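Local coordinates for protein phosphoribosylformylglycinamidine synthase 2 (Thermus thermophilus, PDB 3VIU) that binds adenosine-5'-diphosphate and a magnesium ion, and is built from two tandem pairs of AIR synthase related (PurM-like) domains, at residues A[237-240]-A[241-245]; A[293-296]-A[297-300]; A[338-341]-A[342-346]. One frame throughout, in Å; residues are numbered along the deposited sequence.

Interaction 1: residues A[237-240]-A[241-245]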
loop_
_atom_site.group_PDB
_atom_site.type_symbol
_atom_site.label_atom_id
_atom_site.label_comp_id
_atom_site.label_asym_id
_atom_site.label_seq_id
_atom_site.Cartn_x
_atom_site.Cartn_y
_atom_site.Cartn_z
ATOM N N LEU A 237 -11.576 -20.586 -6.112
ATOM C CA LEU A 237 -12.250 -20.163 -7.332
ATOM C C LEU A 237 -11.485 -18.966 -7.886
ATOM O O LEU A 237 -11.467 -18.720 -9.096
ATOM C CB LEU A 237 -13.692 -19.762 -7.027
ATOM C CG LEU A 237 -14.456 -19.052 -8.146
ATOM C CD1 LEU A 237 -14.492 -19.922 -9.391
ATOM C CD2 LEU A 237 -15.864 -18.728 -7.665
ATOM N N GLY A 238 -10.841 -18.230 -6.985
ATOM C CA GLY A 238 -10.072 -17.069 -7.388
ATOM C C GLY A 238 -8.934 -17.457 -8.308
ATOM O O GLY A 238 -8.661 -16.771 -9.293
ATOM N N LYS A 239 -8.270 -18.565 -7.983
ATOM C CA LYS A 239 -7.156 -19.072 -8.785
ATOM C C LYS A 239 -7.643 -19.360 -10.207
ATOM O O LYS A 239 -7.002 -18.982 -11.187
ATOM C CB LYS A 239 -6.600 -20.351 -8.150
ATOM C CG LYS A 239 -5.489 -21.038 -8.941
ATOM C CD LYS A 239 -4.201 -20.224 -8.971
ATOM C CE LYS A 239 -3.133 -20.916 -9.826
ATOM N NZ LYS A 239 -1.870 -20.128 -9.969
ATOM N N LEU A 240 -8.786 -20.031 -10.307
ATOM C CA LEU A 240 -9.371 -20.362 -11.604
ATOM C C LEU A 240 -9.715 -19.091 -12.374
ATOM O O LEU A 240 -9.439 -18.976 -13.571
ATOM C CB LEU A 240 -10.632 -21.213 -11.400
ATOM C CG LEU A 240 -10.491 -22.742 -11.502
ATOM C CD1 LEU A 240 -9.112 -23.195 -11.050
ATOM C CD2 LEU A 240 -11.600 -23.414 -10.683
ATOM N N LEU A 241 -10.308 -18.136 -11.665
ATOM C CA LEU A 241 -10.708 -16.867 -12.260
ATOM C C LEU A 241 -9.500 -16.129 -12.811
ATOM O O LEU A 241 -9.520 -15.628 -13.932
ATOM C CB LEU A 241 -11.392 -15.989 -11.215
ATOM C CG LEU A 241 -12.649 -15.220 -11.611
ATOM C CD1 LEU A 241 -12.796 -14.033 -10.664
ATOM C CD2 LEU A 241 -12.562 -14.736 -13.043
HETATM N N MSE A 242 -8.454 -16.069 -11.999
HETATM C CA MSE A 242 -7.214 -15.405 -12.359
HETATM C C MSE A 242 -6.565 -15.987 -13.627
HETATM O O MSE A 242 -6.217 -15.243 -14.548
HETATM C CB MSE A 242 -6.242 -15.488 -11.178
HETATM C CG MSE A 242 -4.866 -14.872 -11.417
HETATM SE SE MSE A 242 -3.744 -14.959 -9.815
HETATM C CE MSE A 242 -2.936 -16.701 -10.075
ATOM N N GLU A 243 -6.401 -17.309 -13.675
ATOM C CA GLU A 243 -5.790 -17.953 -14.840
ATOM C C GLU A 243 -6.547 -17.667 -16.133
ATOM O O GLU A 243 -5.951 -17.328 -17.155
ATOM C CB GLU A 243 -5.711 -19.468 -14.648
ATOM C CG GLU A 243 -4.794 -19.917 -13.530
ATOM C CD GLU A 243 -3.399 -19.336 -13.643
ATOM O OE1 GLU A 243 -2.968 -19.044 -14.779
ATOM O OE2 GLU A 243 -2.732 -19.186 -12.595
ATOM N N ALA A 244 -7.866 -17.806 -16.080
ATOM C CA ALA A 244 -8.702 -17.579 -17.249
ATOM C C ALA A 244 -8.589 -16.150 -17.753
ATOM O O ALA A 244 -8.377 -15.917 -18.949
ATOM C CB ALA A 244 -10.153 -17.896 -16.916
ATOM N N THR A 245 -8.734 -15.194 -16.842
ATOM C CA THR A 245 -8.657 -13.791 -17.217
ATOM C C THR A 245 -7.295 -13.490 -17.818
ATOM O O THR A 245 -7.202 -12.868 -18.878
ATOM C CB THR A 245 -8.902 -12.875 -15.998
ATOM O OG1 THR A 245 -10.211 -13.134 -15.472
ATOM C CG2 THR A 245 -8.794 -11.389 -16.398
#
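K239 and E243 form a salt bridge of the i to i+4 kind along the alpha helix 235-250, with K239 NZ 2.9 Å from E243 OE2. The ammonium comes nearly in line with the C-O bond of that oxygen, and the two side chains run obliquely to each other. One bend accounts for the lysine's path: with CG anti to the backbone N (chi1 176°), the chain turns at chi2 (68°) and is extended from there to NZ. The carboxylate arm is also bent at its second torsion, and E243 CG rests 3.4 Å from K239 O. Beside the lysine lies the selenomethionine M242, whose methyl CE is 3.6 Å from K239 NZ and 3.9 Å from K239 CD, so the pair has an apolar flank.

Beneath these side chains the backbone sets the spacing. Four successive i+4 to i hydrogen bonds link the segments, from L241 N to L237 O through to A244 N to L240 O; the M242 N to G238 O bond measures 2.8 Å.

Farther out, E243 OE1 makes a second salt bridge, to R116 NH2, so each carboxylate oxygen has its own cation, which probably favours the ionised form. M242 packs on R116 and P117 of strand 116-126, while L241 meets M308 of strand 307-312. The helix, part of an AIR synthase related C-terminal domain, thus touches a strand of its own domain and one of the preceding N-terminal domain. One turn on from L241, T245 OG1 gives a hydrogen bond of 3.0 Å to L241 O, from 36° out of the carbonyl plane and from the face opposite to the one T245 N uses.

Interaction 2: residues A[293-296]-A[297-300]; sequences GMTP and EELL
T295 N meets the carboxylate of E298 from above its plane, 45° out of it, in a 2.8 Å hydrogen bond to E298 OE2. This is one half of a capping box, joining the N-cap T295 to the third residue of helix 296-301. E298 CG, anti to the carbonyl carbon (chi1 -77°), starts a chain that is extended beyond CG and carries the acid back to the cap. R206 NH2 makes a salt bridge to the same OE2, so one oxygen serves an amide and a cation. The second carboxylate, of E297, curls back by a bend at chi2, and its OE1 takes a weak hydrogen bond of 2.9 Å from T295 OG1.

P296 fills the first helical position, where no amide hydrogen is needed. Behind the cap, the first turn is closed by L299 N to T295 O at 3.1 Å and by L300 N to P296 O. A hydrophobic staple spans the cap from the residue before it to the fourth one inside: L299 CD2 lies 3.7 Å from both SE and CE of selenomethionine M294.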
loop_
_atom_site.group_PDB
_atom_site.type_symbol
_atom_site.label_atom_id
_atom_site.label_comp_id
_atom_site.label_asym_id
_atom_site.label_seq_id
_atom_site.Cartn_x
_atom_site.Cartn_y
_atom_site.Cartn_z
ATOM N N GLY A 293 -35.460 -15.587 -5.576
ATOM C CA GLY A 293 -36.222 -14.379 -5.302
ATOM C C GLY A 293 -35.449 -13.102 -5.060
ATOM O O GLY A 293 -35.840 -12.276 -4.231
HETATM N N MSE A 294 -34.353 -12.927 -5.784
HETATM C CA MSE A 294 -33.547 -11.730 -5.629
HETATM C C MSE A 294 -34.148 -10.583 -6.418
HETATM O O MSE A 294 -34.450 -10.721 -7.599
HETATM C CB MSE A 294 -32.122 -11.995 -6.096
HETATM C CG MSE A 294 -31.375 -12.928 -5.180
HETATM SE SE MSE A 294 -29.541 -13.104 -5.705
HETATM C CE MSE A 294 -28.883 -11.369 -5.140
ATOM N N THR A 295 -34.319 -9.448 -5.753
ATOM C CA THR A 295 -34.895 -8.274 -6.387
ATOM C C THR A 295 -33.882 -7.524 -7.252
ATOM O O THR A 295 -32.670 -7.728 -7.132
ATOM C CB THR A 295 -35.453 -7.321 -5.332
ATOM O OG1 THR A 295 -34.403 -6.928 -4.437
ATOM C CG2 THR A 295 -36.547 -8.008 -4.547
ATOM N N PRO A 296 -34.368 -6.654 -8.150
ATOM C CA PRO A 296 -33.445 -5.906 -9.004
ATOM C C PRO A 296 -32.298 -5.217 -8.256
ATOM O O PRO A 296 -31.136 -5.432 -8.590
ATOM C CB PRO A 296 -34.370 -4.932 -9.725
ATOM C CG PRO A 296 -35.594 -5.774 -9.931
ATOM C CD PRO A 296 -35.764 -6.444 -8.579
ATOM N N GLU A 297 -32.608 -4.413 -7.242
ATOM C CA GLU A 297 -31.550 -3.723 -6.504
ATOM C C GLU A 297 -30.547 -4.683 -5.855
ATOM O O GLU A 297 -29.358 -4.387 -5.797
ATOM C CB GLU A 297 -32.132 -2.764 -5.446
ATOM C CG GLU A 297 -32.913 -3.399 -4.304
ATOM C CD GLU A 297 -34.349 -3.734 -4.675
ATOM O OE1 GLU A 297 -35.106 -4.168 -3.778
ATOM O OE2 GLU A 297 -34.725 -3.567 -5.855
ATOM N N GLU A 298 -31.023 -5.832 -5.385
ATOM C CA GLU A 298 -30.146 -6.831 -4.770
ATOM C C GLU A 298 -29.113 -7.347 -5.763
ATOM O O GLU A 298 -27.940 -7.508 -5.428
ATOM C CB GLU A 298 -30.963 -8.010 -4.245
ATOM C CG GLU A 298 -31.689 -7.721 -2.949
ATOM C CD GLU A 298 -32.613 -8.846 -2.535
ATOM O OE1 GLU A 298 -33.053 -8.837 -1.368
ATOM O OE2 GLU A 298 -32.908 -9.731 -3.374
ATOM N N LEU A 299 -29.551 -7.617 -6.986
ATOM C CA LEU A 299 -28.639 -8.109 -8.003
ATOM C C LEU A 299 -27.674 -7.000 -8.386
ATOM O O LEU A 299 -26.462 -7.216 -8.473
ATOM C CB LEU A 299 -29.420 -8.585 -9.233
ATOM C CG LEU A 299 -30.310 -9.820 -9.003
ATOM C CD1 LEU A 299 -31.241 -10.028 -10.185
ATOM C CD2 LEU A 299 -29.434 -11.048 -8.776
ATOM N N LEU A 300 -28.217 -5.805 -8.582
ATOM C CA LEU A 300 -27.420 -4.644 -8.975
ATOM C C LEU A 300 -26.371 -4.192 -7.963
ATOM O O LEU A 300 -25.280 -3.766 -8.344
ATOM C CB LEU A 300 -28.341 -3.463 -9.287
ATOM C CG LEU A 300 -29.140 -3.505 -10.592
ATOM C CD1 LEU A 300 -30.229 -2.458 -10.550
ATOM C CD2 LEU A 300 -28.214 -3.260 -11.764
#

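Interaction 3: residues A[338-341]-A[342-346]; sequences IPER and VFRVL
V342 opens strand 342-347 while still held to the turn before it: V342 N makes a weak hydrogen bond to E340 O, short at 2.6 Å but bent to 125° at the hydrogen. That bond closes an inverse gamma turn centred on R341. V342 is also tied by backbone hydrogen bonding to V280, and its side chain rests on E354 of strand 350-356.

F343 points away from the turn, and its side chain packs on T266 and L269 of helix 264-275; one face of its ring is met by V345 CG2, 3.6 Å above the plane.

R344 points back to the turn and carries the side-chain contact. Its CG is anti to the backbone N, and a bend at chi3 (-61°) swings the guanidinium round to meet I338 and E340. I338 CD1 sits over one face, 3.7 Å above the plane and displaced toward the rim. E340 OE2 lies at the edge, in the guanidinium plane, but the carboxylate is turned 69° against it and the salt bridge to R344 NH1 is weak, at 3.5 Å. Water 1 bridges the same two groups, giving a hydrogen bond to E340 OE2 at 2.6 Å and accepting a weak one from R344 NH1. The other two nitrogens have acids of their own: NE pairs with E354 OE1 and NH2 with E281 OE2, from the two strands flanking 342-347.

V345 and L346 continue the strand, the first packing on V352 and the second on E281. In the mixed sheet of this AIR synthase related C-terminal region, strand 279-283 lies between 331-338 and 342-347, antiparallel to the first and parallel to the second; residues 339-341 are the tight connection that carries the chain past it.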
loop_
_atom_site.group_PDB
_atom_site.type_symbol
_atom_site.label_atom_id
_atom_site.label_comp_id
_atom_site.label_asym_id
_atom_site.label_seq_id
_atom_site.Cartn_x
_atom_site.Cartn_y
_atom_site.Cartn_z
ATOM N N ILE A 338 -24.284 0.164 -25.980
ATOM C CA ILE A 338 -25.228 0.907 -26.802
ATOM C C ILE A 338 -24.655 2.313 -26.975
ATOM O O ILE A 338 -23.829 2.748 -26.178
ATOM C CB ILE A 338 -26.628 0.991 -26.131
ATOM C CG1 ILE A 338 -26.514 1.614 -24.745
ATOM C CG2 ILE A 338 -27.246 -0.398 -26.021
ATOM C CD1 ILE A 338 -27.852 1.759 -24.043
ATOM N N PRO A 339 -25.075 3.038 -28.022
ATOM C CA PRO A 339 -24.576 4.397 -28.265
ATOM C C PRO A 339 -25.085 5.455 -27.281
ATOM O O PRO A 339 -24.409 6.450 -27.023
ATOM C CB PRO A 339 -25.011 4.669 -29.703
ATOM C CG PRO A 339 -26.295 3.904 -29.806
ATOM C CD PRO A 339 -25.950 2.594 -29.122
ATOM N N GLU A 340 -26.276 5.247 -26.735
ATOM C CA GLU A 340 -26.836 6.189 -25.774
ATOM C C GLU A 340 -26.047 6.078 -24.471
ATOM O O GLU A 340 -26.002 5.014 -23.857
ATOM C CB GLU A 340 -28.309 5.877 -25.503
ATOM C CG GLU A 340 -29.120 5.587 -26.747
ATOM C CD GLU A 340 -28.980 4.156 -27.202
ATOM O OE1 GLU A 340 -27.844 3.708 -27.430
ATOM O OE2 GLU A 340 -30.013 3.472 -27.333
ATOM N N ARG A 341 -25.430 7.176 -24.053
ATOM C CA ARG A 341 -24.636 7.177 -22.832
ATOM C C ARG A 341 -25.525 7.028 -21.604
ATOM O O ARG A 341 -25.786 7.989 -20.878
ATOM C CB ARG A 341 -23.810 8.459 -22.754
ATOM C CG ARG A 341 -22.935 8.647 -23.973
ATOM C CD ARG A 341 -21.850 9.664 -23.751
ATOM N NE ARG A 341 -21.052 9.829 -24.961
ATOM C CZ ARG A 341 -19.971 10.598 -25.048
ATOM N NH1 ARG A 341 -19.555 11.280 -23.985
ATOM N NH2 ARG A 341 -19.305 10.682 -26.197
ATOM N N VAL A 342 -25.977 5.801 -21.377
ATOM C CA VAL A 342 -26.863 5.504 -20.261
ATOM C C VAL A 342 -26.614 4.108 -19.704
ATOM O O VAL A 342 -26.036 3.242 -20.376
ATOM C CB VAL A 342 -28.350 5.583 -20.715
ATOM C CG1 VAL A 342 -29.260 5.004 -19.657
ATOM C CG2 VAL A 342 -28.734 7.018 -20.997
ATOM N N PHE A 343 -27.028 3.906 -18.460
ATOM C CA PHE A 343 -26.921 2.602 -17.828
ATOM C C PHE A 343 -28.374 2.138 -17.776
ATOM O O PHE A 343 -29.146 2.577 -16.922
ATOM C CB PHE A 343 -26.350 2.705 -16.408
ATOM C CG PHE A 343 -26.176 1.371 -15.730
ATOM C CD1 PHE A 343 -26.485 1.214 -14.384
ATOM C CD2 PHE A 343 -25.717 0.267 -16.445
ATOM C CE1 PHE A 343 -26.346 -0.021 -13.758
ATOM C CE2 PHE A 343 -25.571 -0.973 -15.835
ATOM C CZ PHE A 343 -25.888 -1.119 -14.486
ATOM N N ARG A 344 -28.747 1.276 -18.716
ATOM C CA ARG A 344 -30.112 0.767 -18.791
ATOM C C ARG A 344 -30.166 -0.633 -18.205
ATOM O O ARG A 344 -29.456 -1.534 -18.652
ATOM C CB ARG A 344 -30.584 0.739 -20.247
ATOM C CG ARG A 344 -32.038 0.328 -20.429
ATOM C CD ARG A 344 -32.373 0.226 -21.906
ATOM N NE ARG A 344 -32.197 1.509 -22.571
ATOM C CZ ARG A 344 -31.794 1.647 -23.828
ATOM N NH1 ARG A 344 -31.665 2.856 -24.353
ATOM N NH2 ARG A 344 -31.501 0.579 -24.559
ATOM N N VAL A 345 -31.018 -0.812 -17.207
ATOM C CA VAL A 345 -31.142 -2.105 -16.562
ATOM C C VAL A 345 -32.470 -2.797 -16.871
ATOM O O VAL A 345 -33.551 -2.259 -16.602
ATOM C CB VAL A 345 -30.967 -1.962 -15.038
ATOM C CG1 VAL A 345 -30.957 -3.332 -14.384
ATOM C CG2 VAL A 345 -29.667 -1.220 -14.741
ATOM N N LEU A 346 -32.374 -3.988 -17.454
ATOM C CA LEU A 346 -33.545 -4.781 -17.800
ATOM C C LEU A 346 -33.706 -5.950 -16.841
ATOM O O LEU A 346 -32.728 -6.582 -16.436
ATOM C CB LEU A 346 -33.435 -5.321 -19.231
ATOM C CG LEU A 346 -33.423 -4.306 -20.376
ATOM C CD1 LEU A 346 -33.391 -5.044 -21.708
ATOM C CD2 LEU A 346 -34.656 -3.417 -20.296
HETATM O O HOH W 1 -32.404 2.477 -27.666
#

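How the interactions relate
From the N terminus the three contacts follow in series, none nested in or crossing another, and each spans a single continuous stretch, so none closes a long loop. Residues 237-245 belong to helix 235-250. After strand 279-283, residues 293-300 lead into and form the start of the short helix 296-301. Residues 338-346 run from the end of strand 331-338 through a short turn into strand 342-347. All lie in the same AIR synthase related C-terminal domain. Interaction 1 stands apart, its centre 26 Å from that of interaction 2 and 29 Å from that of interaction 3. Interactions 2 and 3 do touch: L300 CD2 packs 3.8 Å from V345 CG1, which brings helix 296-301 against the sheet through strand 342-347.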